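Local coordinates for protein importin-95 (Chaetomium thermophilum, PDB 4XRI) that probably ferries protein cargo into the nucleus as a flexible HEAT-repeat transport receptor of the importin-beta family, working with a small GTPase, at residues A310-E313 with Q317-P320; A713-F718 with Q738-A743; I746-D751 with E755-V760; I767-G772 with M812-G817. The protein carries 2 engineered substitutions. All blocks are in the same frame, centred on the assembly; numbering follows the deposited sequence.

Contact 1: A310-E313 with Q317-P320; sequences AQVE and QMRP
V312 and Q317 mark where the backbones of 310-313 and 317-320 come nearest, their CA atoms 6.4 Å apart. A310 closes helix 285-310, and Q311 is the first residue to leave helical backbone angles; beyond it the chain swings out and returns without forming a strand. No hydrogen bond joins the two segments, so the contact rests mainly on side chains. V312 straddles Q317: CG1 and CG2 of V312 each lie 3.6 Å from CB of Q317. On its CG1 side V312 meets the thioether of M318, with SD 4.3 Å from CG1 of V312. Beyond CB the Q317 chain runs extended, with CD anti to CA (chi2 -179°), and this carries its amide to the backbone of E313. There OE1 of Q317 stands 3.5 Å from N of E313, a near approach and not a hydrogen bond; the bond this oxygen accepts comes from N of S314. Putting a glycine at V312 would remove both methyls and is likely to leave Q317 CB and M318 SD without their apolar neighbour, with the Q317 chain freer to turn. The returning segment is tied to helix 285-310: the guanidinium of R319 forms a salt bridge with D308, and the backbone N of R319 bonds to OD1 of N309. This is a surface loop between helices 285-310 and 324-340 of a helical solenoid, folded back on the end of the preceding helix.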
loop_
_atom_site.group_PDB
_atom_site.type_symbol
_atom_site.label_atom_id
_atom_site.label_comp_id
_atom_site.label_asym_id
_atom_site.label_seq_id
_atom_site.Cartn_x
_atom_site.Cartn_y
_atom_site.Cartn_z
ATOM N N ALA A 310 11.926 19.191 -6.175
ATOM C CA ALA A 310 12.205 19.021 -7.589
ATOM C C ALA A 310 10.998 19.442 -8.424
ATOM O O ALA A 310 11.154 20.079 -9.469
ATOM C CB ALA A 310 12.585 17.582 -7.886
ATOM N N GLN A 311 9.797 19.082 -7.966
ATOM C CA GLN A 311 8.579 19.322 -8.739
ATOM C C GLN A 311 8.036 20.732 -8.577
ATOM O O GLN A 311 6.943 21.037 -9.054
ATOM C CB GLN A 311 7.489 18.317 -8.352
ATOM C CG GLN A 311 7.903 16.867 -8.457
ATOM C CD GLN A 311 8.370 16.485 -9.853
ATOM O OE1 GLN A 311 8.079 17.173 -10.835
ATOM N NE2 GLN A 311 9.086 15.371 -9.948
ATOM N N VAL A 312 8.815 21.594 -7.934
ATOM C CA VAL A 312 8.341 22.918 -7.560
ATOM C C VAL A 312 8.905 23.999 -8.483
ATOM O O VAL A 312 10.093 23.991 -8.816
ATOM C CB VAL A 312 8.692 23.207 -6.086
ATOM C CG1 VAL A 312 9.209 24.613 -5.913
ATOM C CG2 VAL A 312 7.473 22.956 -5.206
ATOM N N GLU A 313 8.038 24.911 -8.913
ATOM C CA GLU A 313 8.422 25.940 -9.873
ATOM C C GLU A 313 9.054 27.167 -9.216
ATOM O O GLU A 313 9.841 27.876 -9.842
ATOM C CB GLU A 313 7.204 26.372 -10.695
ATOM C CG GLU A 313 6.555 25.254 -11.499
ATOM C CD GLU A 313 7.351 24.871 -12.736
ATOM O OE1 GLU A 313 8.345 25.558 -13.052
ATOM O OE2 GLU A 313 6.976 23.880 -13.398
ATOM N N GLN A 317 8.346 27.823 -2.564
ATOM C CA GLN A 317 7.633 26.576 -2.320
ATOM C C GLN A 317 8.566 25.473 -1.817
ATOM O O GLN A 317 8.111 24.387 -1.460
ATOM C CB GLN A 317 6.925 26.100 -3.592
ATOM C CG GLN A 317 6.003 27.118 -4.242
ATOM C CD GLN A 317 5.318 26.566 -5.482
ATOM O OE1 GLN A 317 5.920 26.474 -6.552
ATOM N NE2 GLN A 317 4.054 26.183 -5.336
ATOM N N MET A 318 9.869 25.747 -1.802
ATOM C CA MET A 318 10.848 24.757 -1.364
ATOM C C MET A 318 10.702 24.460 0.123
ATOM O O MET A 318 10.548 25.367 0.935
ATOM C CB MET A 318 12.276 25.227 -1.658
ATOM C CG MET A 318 12.548 25.551 -3.113
ATOM S SD MET A 318 13.074 24.162 -4.128
ATOM C CE MET A 318 14.809 24.078 -3.699
ATOM N N ARG A 319 10.742 23.178 0.468
ATOM C CA ARG A 319 10.778 22.761 1.861
ATOM C C ARG A 319 12.207 22.878 2.377
ATOM O O ARG A 319 13.156 22.729 1.607
ATOM C CB ARG A 319 10.270 21.326 2.017
ATOM C CG ARG A 319 8.887 21.084 1.452
ATOM C CD ARG A 319 8.569 19.600 1.442
ATOM N NE ARG A 319 8.679 19.008 2.773
ATOM C CZ ARG A 319 8.582 17.708 3.021
ATOM N NH1 ARG A 319 8.375 16.856 2.026
ATOM N NH2 ARG A 319 8.697 17.257 4.263
ATOM N N PRO A 320 12.363 23.161 3.680
ATOM C CA PRO A 320 13.695 23.180 4.294
ATOM C C PRO A 320 14.442 21.861 4.094
ATOM O O PRO A 320 13.884 20.796 4.339
ATOM C CB PRO A 320 13.391 23.427 5.776
ATOM C CG PRO A 320 12.104 24.174 5.766
ATOM C CD PRO A 320 11.318 23.614 4.615
#

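Contact 2: A713-F718 with Q738-A743; sequences AILQCF and QVLQQA
L715 reaches across from 713-718 and supplies the first-segment side of every close approach to 738-743. Its two methyls divide the work: CD1 of L715 rests 4.0 Å from CB of A743, while CD2 of L715 lies 4.0 Å from CG1 of V739. CD2 of L715 also meets CD2 of L740, at 4.2 Å. With CG anti to the carbonyl carbon (chi1 -58°), the isobutyl group of L715 points at the second helix and fits against residues on adjoining turns. This is the compact part, apolar and largely buried. The segment axes come no closer than 11.7 Å, so L715 has to bridge a wide gap between backbones; F718, though directed toward 738-743, keeps its side chain 4.7 Å from that segment. The far side of 738-743 is polar, with Q738 exposed and Q741 and Q742 partly so; OE1 of Q742 makes a weak hydrogen bond to K711. The segments run roughly antiparallel but splayed, at 139°, as successive helices of the solenoid. Neighbouring helices pack on both: L715 also touches L763 and I767 of helix 754-780, while helix 690-701 receives V739 at L701 and F718 at M694.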
loop_
_atom_site.group_PDB
_atom_site.type_symbol
_atom_site.label_atom_id
_atom_site.label_comp_id
_atom_site.label_asym_id
_atom_site.label_seq_id
_atom_site.Cartn_x
_atom_site.Cartn_y
_atom_site.Cartn_z
ATOM N N ALA A 713 -16.528 2.561 -12.307
ATOM C CA ALA A 713 -16.345 1.649 -13.433
ATOM C C ALA A 713 -17.669 1.384 -14.149
ATOM O O ALA A 713 -17.699 1.166 -15.360
ATOM C CB ALA A 713 -15.728 0.348 -12.965
ATOM N N ILE A 714 -18.761 1.407 -13.393
ATOM C CA ILE A 714 -20.092 1.184 -13.955
ATOM C C ILE A 714 -20.492 2.327 -14.891
ATOM O O ILE A 714 -21.097 2.107 -15.944
ATOM C CB ILE A 714 -21.148 1.029 -12.840
ATOM C CG1 ILE A 714 -20.997 -0.331 -12.157
ATOM C CG2 ILE A 714 -22.558 1.177 -13.389
ATOM C CD1 ILE A 714 -21.909 -0.516 -10.965
ATOM N N LEU A 715 -20.131 3.548 -14.508
ATOM C CA LEU A 715 -20.425 4.718 -15.328
ATOM C C LEU A 715 -19.591 4.710 -16.600
ATOM O O LEU A 715 -20.092 5.010 -17.682
ATOM C CB LEU A 715 -20.179 6.005 -14.544
ATOM C CG LEU A 715 -20.981 6.136 -13.248
ATOM C CD1 LEU A 715 -20.778 7.506 -12.636
ATOM C CD2 LEU A 715 -22.462 5.855 -13.489
ATOM N N GLN A 716 -18.313 4.363 -16.460
ATOM C CA GLN A 716 -17.433 4.188 -17.612
ATOM C C GLN A 716 -18.032 3.148 -18.547
ATOM O O GLN A 716 -17.996 3.289 -19.770
ATOM C CB GLN A 716 -16.026 3.764 -17.175
ATOM C CG GLN A 716 -15.110 3.403 -18.329
ATOM C CD GLN A 716 -13.799 2.778 -17.870
ATOM O OE1 GLN A 716 -13.276 3.098 -16.800
ATOM N NE2 GLN A 716 -13.267 1.875 -18.684
ATOM N N CYS A 717 -18.600 2.109 -17.947
ATOM C CA CYS A 717 -19.243 1.037 -18.688
ATOM C C CYS A 717 -20.455 1.539 -19.475
ATOM O O CYS A 717 -20.671 1.132 -20.620
ATOM C CB CYS A 717 -19.657 -0.072 -17.726
ATOM S SG CYS A 717 -19.946 -1.647 -18.500
ATOM N N PHE A 718 -21.236 2.422 -18.854
ATOM C CA PHE A 718 -22.366 3.067 -19.524
ATOM C C PHE A 718 -21.916 3.732 -20.818
ATOM O O PHE A 718 -22.601 3.670 -21.834
ATOM C CB PHE A 718 -23.032 4.108 -18.615
ATOM C CG PHE A 718 -23.870 3.517 -17.517
ATOM C CD1 PHE A 718 -24.339 2.215 -17.599
ATOM C CD2 PHE A 718 -24.200 4.272 -16.404
ATOM C CE1 PHE A 718 -25.113 1.680 -16.586
ATOM C CE2 PHE A 718 -24.973 3.743 -15.390
ATOM C CZ PHE A 718 -25.429 2.444 -15.480
ATOM N N GLN A 738 -30.141 10.600 -15.119
ATOM C CA GLN A 738 -30.531 10.768 -13.727
ATOM C C GLN A 738 -29.393 10.353 -12.793
ATOM O O GLN A 738 -29.053 11.071 -11.855
ATOM C CB GLN A 738 -31.795 9.949 -13.446
ATOM C CG GLN A 738 -32.341 10.042 -12.043
ATOM C CD GLN A 738 -33.699 9.364 -11.916
ATOM O OE1 GLN A 738 -34.652 9.720 -12.612
ATOM N NE2 GLN A 738 -33.788 8.380 -11.035
ATOM N N VAL A 739 -28.810 9.193 -13.070
ATOM C CA VAL A 739 -27.701 8.665 -12.285
ATOM C C VAL A 739 -26.457 9.543 -12.409
ATOM O O VAL A 739 -25.799 9.851 -11.411
ATOM C CB VAL A 739 -27.350 7.229 -12.718
ATOM C CG1 VAL A 739 -26.092 6.752 -12.012
ATOM C CG2 VAL A 739 -28.519 6.296 -12.451
ATOM N N LEU A 740 -26.146 9.945 -13.638
ATOM C CA LEU A 740 -24.983 10.789 -13.902
ATOM C C LEU A 740 -25.062 12.118 -13.161
ATOM O O LEU A 740 -24.066 12.599 -12.621
ATOM C CB LEU A 740 -24.836 11.043 -15.404
ATOM C CG LEU A 740 -24.529 9.851 -16.315
ATOM C CD1 LEU A 740 -24.556 10.233 -17.785
ATOM C CD2 LEU A 740 -23.186 9.251 -15.938
ATOM N N GLN A 741 -26.254 12.706 -13.141
ATOM C CA GLN A 741 -26.469 13.987 -12.476
ATOM C C GLN A 741 -26.300 13.863 -10.966
ATOM O O GLN A 741 -25.723 14.741 -10.324
ATOM C CB GLN A 741 -27.858 14.538 -12.809
ATOM C CG GLN A 741 -27.985 15.046 -14.234
ATOM C CD GLN A 741 -29.409 15.419 -14.605
ATOM O OE1 GLN A 741 -30.369 14.799 -14.147
ATOM N NE2 GLN A 741 -29.552 16.446 -15.436
ATOM N N GLN A 742 -26.797 12.764 -10.405
ATOM C CA GLN A 742 -26.643 12.493 -8.981
ATOM C C GLN A 742 -25.177 12.285 -8.626
ATOM O O GLN A 742 -24.684 12.812 -7.627
ATOM C CB GLN A 742 -27.461 11.264 -8.576
ATOM C CG GLN A 742 -27.302 10.849 -7.118
ATOM C CD GLN A 742 -26.379 9.653 -6.937
ATOM O OE1 GLN A 742 -25.719 9.210 -7.878
ATOM N NE2 GLN A 742 -26.337 9.124 -5.719
ATOM N N ALA A 743 -24.488 11.513 -9.461
ATOM C CA ALA A 743 -23.086 11.182 -9.241
ATOM C C ALA A 743 -22.207 12.428 -9.236
ATOM O O ALA A 743 -21.183 12.475 -8.555
ATOM C CB ALA A 743 -22.607 10.200 -10.302
#

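Contact 3: I746-D751 with E755-V760; sequences ITAGPD and EMIDYV
A748 sits between M756 and I757, with its CB 3.7 Å from CG1 of I757 and its CA 3.7 Å from CG of M756. M756 then turns along the loop. Its CG is anti to the backbone N (chi1 -171°) and the chain bends at the next bond (chi2 54°), which sets CE 3.9 Å from CG2 of I746 and also close to the carbonyl of T747. The side chains of I746 and M756 cross at about a right angle. One turn further along the helix, V760 presses its methyls against the loop backbone: CG1 of V760 is 3.5 Å from O of I746, and CG2 of V760 is 3.8 Å from CA of T747. No hydrogen bond crosses between the segments. An alanine in place of M756 would take away CG and CE, and would probably leave the A748 backbone and the I746 methyl facing a gap. This is an interhelical connection of a HEAT-repeat solenoid, in which the chain leaving helix 730-743 runs back along the first turns of helix 754-780 before entering it. Just outside the touching residues, G749 has a positive phi (97°), a backbone conformation that a side chain would disfavour by crowding the carbonyl O of A748, and there the chain turns off toward P750. I746 is flanked by L763 farther along the same helix and by L706 and K711, and M756 by A707. Y759, on the neighbouring side of the helix, gives its hydroxyl to a hydrogen bond with O of N708, and I757 packs against N806.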
loop_
_atom_site.group_PDB
_atom_site.type_symbol
_atom_site.label_atom_id
_atom_site.label_comp_id
_atom_site.label_asym_id
_atom_site.label_seq_id
_atom_site.Cartn_x
_atom_site.Cartn_y
_atom_site.Cartn_z
ATOM N N ILE A 746 -21.728 14.163 -5.793
ATOM C CA ILE A 746 -20.949 13.482 -4.766
ATOM C C ILE A 746 -19.544 14.070 -4.675
ATOM O O ILE A 746 -18.787 14.050 -5.645
ATOM C CB ILE A 746 -20.859 11.969 -5.028
ATOM C CG1 ILE A 746 -22.246 11.334 -4.924
ATOM C CG2 ILE A 746 -19.906 11.312 -4.036
ATOM C CD1 ILE A 746 -22.256 9.838 -5.142
ATOM N N THR A 747 -19.207 14.603 -3.504
ATOM C CA THR A 747 -17.903 15.221 -3.279
ATOM C C THR A 747 -17.302 14.775 -1.954
ATOM O O THR A 747 -17.986 14.195 -1.113
ATOM C CB THR A 747 -17.989 16.758 -3.285
ATOM O OG1 THR A 747 -18.989 17.182 -2.351
ATOM C CG2 THR A 747 -18.347 17.275 -4.677
ATOM N N ALA A 748 -16.017 15.060 -1.771
ATOM C CA ALA A 748 -15.295 14.649 -0.570
ATOM C C ALA A 748 -15.727 15.470 0.640
ATOM O O ALA A 748 -15.507 15.064 1.785
ATOM C CB ALA A 748 -13.799 14.772 -0.776
ATOM N N GLY A 749 -16.342 16.623 0.384
ATOM C CA GLY A 749 -16.821 17.479 1.455
ATOM C C GLY A 749 -15.845 18.584 1.796
ATOM O O GLY A 749 -14.853 18.764 1.092
ATOM N N PRO A 750 -16.120 19.336 2.868
ATOM C CA PRO A 750 -15.290 20.465 3.283
ATOM C C PRO A 750 -13.904 20.014 3.746
ATOM O O PRO A 750 -12.944 20.763 3.570
ATOM C CB PRO A 750 -16.083 21.082 4.430
ATOM C CG PRO A 750 -16.994 20.006 4.891
ATOM C CD PRO A 750 -17.293 19.151 3.739
ATOM N N ASP A 751 -13.807 18.809 4.309
ATOM C CA ASP A 751 -12.548 18.299 4.856
ATOM C C ASP A 751 -12.439 16.787 4.675
ATOM O O ASP A 751 -12.437 16.030 5.650
ATOM C CB ASP A 751 -12.430 18.662 6.339
ATOM C CG ASP A 751 -11.063 18.339 6.914
ATOM O OD1 ASP A 751 -10.054 18.683 6.269
ATOM O OD2 ASP A 751 -10.996 17.728 8.002
ATOM N N GLU A 755 -8.739 9.184 0.362
ATOM C CA GLU A 755 -9.445 8.086 -0.287
ATOM C C GLU A 755 -10.727 8.560 -0.957
ATOM O O GLU A 755 -11.051 8.135 -2.066
ATOM C CB GLU A 755 -9.760 6.982 0.725
ATOM C CG GLU A 755 -10.431 5.758 0.123
ATOM C CD GLU A 755 -10.698 4.677 1.153
ATOM O OE1 GLU A 755 -10.393 4.901 2.342
ATOM O OE2 GLU A 755 -11.213 3.604 0.772
ATOM N N MET A 756 -11.456 9.444 -0.285
ATOM C CA MET A 756 -12.707 9.956 -0.824
ATOM C C MET A 756 -12.449 10.946 -1.956
ATOM O O MET A 756 -13.193 10.984 -2.936
ATOM C CB MET A 756 -13.542 10.612 0.276
ATOM C CG MET A 756 -14.952 10.972 -0.160
ATOM S SD MET A 756 -15.827 9.561 -0.862
ATOM C CE MET A 756 -17.437 10.280 -1.168
ATOM N N ILE A 757 -11.395 11.743 -1.812
ATOM C CA ILE A 757 -10.967 12.649 -2.871
ATOM C C ILE A 757 -10.625 11.859 -4.128
ATOM O O ILE A 757 -11.053 12.204 -5.231
ATOM C CB ILE A 757 -9.746 13.486 -2.441
ATOM C CG1 ILE A 757 -10.160 14.541 -1.413
ATOM C CG2 ILE A 757 -9.098 14.149 -3.648
ATOM C CD1 ILE A 757 -8.989 15.198 -0.716
ATOM N N ASP A 758 -9.863 10.786 -3.948
ATOM C CA ASP A 758 -9.509 9.902 -5.049
ATOM C C ASP A 758 -10.741 9.240 -5.652
ATOM O O ASP A 758 -10.849 9.116 -6.872
ATOM C CB ASP A 758 -8.516 8.832 -4.586
ATOM C CG ASP A 758 -7.125 9.388 -4.365
ATOM O OD1 ASP A 758 -6.785 10.412 -4.996
ATOM O OD2 ASP A 758 -6.371 8.797 -3.565
ATOM N N TYR A 759 -11.663 8.814 -4.793
ATOM C CA TYR A 759 -12.883 8.159 -5.255
ATOM C C TYR A 759 -13.698 9.070 -6.168
ATOM O O TYR A 759 -14.206 8.636 -7.203
ATOM C CB TYR A 759 -13.744 7.711 -4.074
ATOM C CG TYR A 759 -15.087 7.159 -4.501
ATOM C CD1 TYR A 759 -16.239 7.933 -4.421
ATOM C CD2 TYR A 759 -15.199 5.868 -5.005
ATOM C CE1 TYR A 759 -17.465 7.434 -4.821
ATOM C CE2 TYR A 759 -16.422 5.360 -5.404
ATOM C CZ TYR A 759 -17.550 6.148 -5.309
ATOM O OH TYR A 759 -18.767 5.647 -5.707
ATOM N N VAL A 760 -13.814 10.336 -5.779
ATOM C CA VAL A 760 -14.602 11.307 -6.531
ATOM C C VAL A 760 -13.927 11.657 -7.858
ATOM O O VAL A 760 -14.597 11.834 -8.876
ATOM C CB VAL A 760 -14.836 12.590 -5.704
ATOM C CG1 VAL A 760 -15.428 13.699 -6.563
ATOM C CG2 VAL A 760 -15.741 12.289 -4.516
#

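Contact 4: I767-G772 with M812-G817; sequences IMDAWG and MRASMG
M768 meets A814 and S815 because its chain doubles back: CG is anti to the backbone N (chi1 -152°), which directs it at the second helix, and bends at the next two bonds fold the sulfur and terminal methyl round. D769 takes the other course, its CG anti to the carbonyl carbon (chi1 -68°), and this brings its carboxylate forward although its CB points away from 812-817. The methylene CG of M768 touches backbone as well as side chain, lying 3.3 Å from O of A814 and 3.6 Å from N of S815. CB of A814 is 3.8 Å from that same CG of M768, and on another side it faces OD1 of D769 at 3.7 Å. The small side chain of A814 lets the backbones come near: CA of M768 and CA of A814 are 5.9 Å apart. The segment axes approach to 9.0 Å and run nearly parallel, at 24°, with helix 791-802 between them in sequence; M768 rests on L797 and I801 of that helix. CB of S815 points away from 767-772, and its OG bonds to O of L811 in its own helix. The interface therefore has no hydrogen bond or ion pair between the segments, and even the D769 carboxylate meets a methyl here. Close methylene-to-backbone contact does the joining, van der Waals packing with little directional constraint, which might tolerate small shifts between the helices.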
loop_
_atom_site.group_PDB
_atom_site.type_symbol
_atom_site.label_atom_id
_atom_site.label_comp_id
_atom_site.label_asym_id
_atom_site.label_seq_id
_atom_site.Cartn_x
_atom_site.Cartn_y
_atom_site.Cartn_z
ATOM N N ILE A 767 -18.116 9.412 -14.957
ATOM C CA ILE A 767 -19.211 10.247 -15.443
ATOM C C ILE A 767 -18.896 10.843 -16.809
ATOM O O ILE A 767 -19.714 10.797 -17.727
ATOM C CB ILE A 767 -19.531 11.409 -14.482
ATOM C CG1 ILE A 767 -19.824 10.895 -13.072
ATOM C CG2 ILE A 767 -20.709 12.204 -15.009
ATOM C CD1 ILE A 767 -20.033 12.001 -12.057
ATOM N N MET A 768 -17.695 11.396 -16.935
ATOM C CA MET A 768 -17.273 12.043 -18.171
ATOM C C MET A 768 -17.186 11.046 -19.321
ATOM O O MET A 768 -17.569 11.353 -20.448
ATOM C CB MET A 768 -15.928 12.739 -17.972
ATOM C CG MET A 768 -15.716 13.941 -18.868
ATOM S SD MET A 768 -17.043 15.148 -18.735
ATOM C CE MET A 768 -17.074 15.438 -16.976
ATOM N N ASP A 769 -16.688 9.849 -19.026
ATOM C CA ASP A 769 -16.660 8.774 -20.011
ATOM C C ASP A 769 -18.078 8.430 -20.451
ATOM O O ASP A 769 -18.336 8.225 -21.637
ATOM C CB ASP A 769 -15.965 7.530 -19.449
ATOM C CG ASP A 769 -14.479 7.739 -19.228
ATOM O OD1 ASP A 769 -13.917 8.701 -19.792
ATOM O OD2 ASP A 769 -13.872 6.933 -18.495
ATOM N N ALA A 770 -18.988 8.369 -19.482
ATOM C CA ALA A 770 -20.388 8.063 -19.747
ATOM C C ALA A 770 -20.996 9.090 -20.691
ATOM O O ALA A 770 -21.552 8.731 -21.729
ATOM C CB ALA A 770 -21.176 8.001 -18.446
ATOM N N TRP A 771 -20.874 10.368 -20.336
ATOM C CA TRP A 771 -21.407 11.442 -21.172
ATOM C C TRP A 771 -20.796 11.412 -22.569
ATOM O O TRP A 771 -21.493 11.596 -23.565
ATOM C CB TRP A 771 -21.168 12.812 -20.529
ATOM C CG TRP A 771 -22.151 13.171 -19.442
ATOM C CD1 TRP A 771 -21.854 13.583 -18.172
ATOM C CD2 TRP A 771 -23.583 13.151 -19.531
ATOM N NE1 TRP A 771 -23.011 13.822 -17.469
ATOM C CE2 TRP A 771 -24.085 13.563 -18.279
ATOM C CE3 TRP A 771 -24.491 12.821 -20.546
ATOM C CZ2 TRP A 771 -25.449 13.658 -18.015
ATOM C CZ3 TRP A 771 -25.843 12.917 -20.282
ATOM C CH2 TRP A 771 -26.310 13.330 -19.026
ATOM N N GLY A 772 -19.494 11.151 -22.630
ATOM C CA GLY A 772 -18.785 11.067 -23.894
ATOM C C GLY A 772 -19.354 10.021 -24.836
ATOM O O GLY A 772 -19.567 10.290 -26.014
ATOM N N MET A 812 -9.073 15.208 -16.851
ATOM C CA MET A 812 -8.947 16.396 -17.685
ATOM C C MET A 812 -9.009 16.024 -19.161
ATOM O O MET A 812 -9.590 16.748 -19.966
ATOM C CB MET A 812 -7.649 17.142 -17.374
ATOM C CG MET A 812 -7.517 17.561 -15.916
ATOM S SD MET A 812 -9.006 18.337 -15.253
ATOM C CE MET A 812 -9.061 19.858 -16.197
ATOM N N ARG A 813 -8.410 14.890 -19.509
ATOM C CA ARG A 813 -8.466 14.393 -20.879
ATOM C C ARG A 813 -9.909 14.106 -21.287
ATOM O O ARG A 813 -10.376 14.572 -22.329
ATOM C CB ARG A 813 -7.610 13.134 -21.037
ATOM C CG ARG A 813 -7.615 12.561 -22.448
ATOM C CD ARG A 813 -6.518 11.527 -22.652
ATOM N NE ARG A 813 -6.704 10.341 -21.820
ATOM C CZ ARG A 813 -5.992 10.067 -20.731
ATOM N NH1 ARG A 813 -5.036 10.896 -20.333
ATOM N NH2 ARG A 813 -6.233 8.960 -20.043
ATOM N N ALA A 814 -10.609 13.345 -20.450
ATOM C CA ALA A 814 -12.008 13.002 -20.690
ATOM C C ALA A 814 -12.882 14.248 -20.799
ATOM O O ALA A 814 -13.825 14.291 -21.591
ATOM C CB ALA A 814 -12.526 12.097 -19.584
ATOM N N SER A 815 -12.557 15.258 -19.998
ATOM C CA SER A 815 -13.289 16.520 -20.007
ATOM C C SER A 815 -13.105 17.247 -21.332
ATOM O O SER A 815 -14.072 17.730 -21.925
ATOM C CB SER A 815 -12.835 17.413 -18.852
ATOM O OG SER A 815 -13.074 16.787 -17.605
ATOM N N MET A 816 -11.857 17.324 -21.786
ATOM C CA MET A 816 -11.541 17.896 -23.091
ATOM C C MET A 816 -12.310 17.163 -24.181
ATOM O O MET A 816 -12.864 17.785 -25.088
ATOM C CB MET A 816 -10.034 17.829 -23.373
ATOM C CG MET A 816 -9.151 18.620 -22.417
ATOM S SD MET A 816 -9.357 20.409 -22.514
ATOM C CE MET A 816 -10.496 20.710 -21.164
ATOM N N GLY A 817 -12.338 15.838 -24.075
ATOM C CA GLY A 817 -13.045 15.007 -25.029
ATOM C C GLY A 817 -14.518 15.346 -25.118
ATOM O O GLY A 817 -15.070 15.452 -26.210
#

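How the contacts relate
Contacts 2, 3 and 4 follow one another through a single region of the solenoid, with helix 754-780 common to contacts 3 and 4. Contacts 2 and 4 are the most intimate pair: their centres are 12 Å apart and they touch directly, CD1 of L740 lying 3.4 Å from CE2 of W771 and O of L715 lying 3.3 Å from CB of A770. Contact 3 follows contact 2 in sequence, about 17 Å between centres, and comes within about 6 Å of contact 4 at the nearest atoms without touching it. Contact 1 stands apart, its nearest atoms about 16 Å from those of contacts 3 and 4 and about 26 Å from those of contact 2.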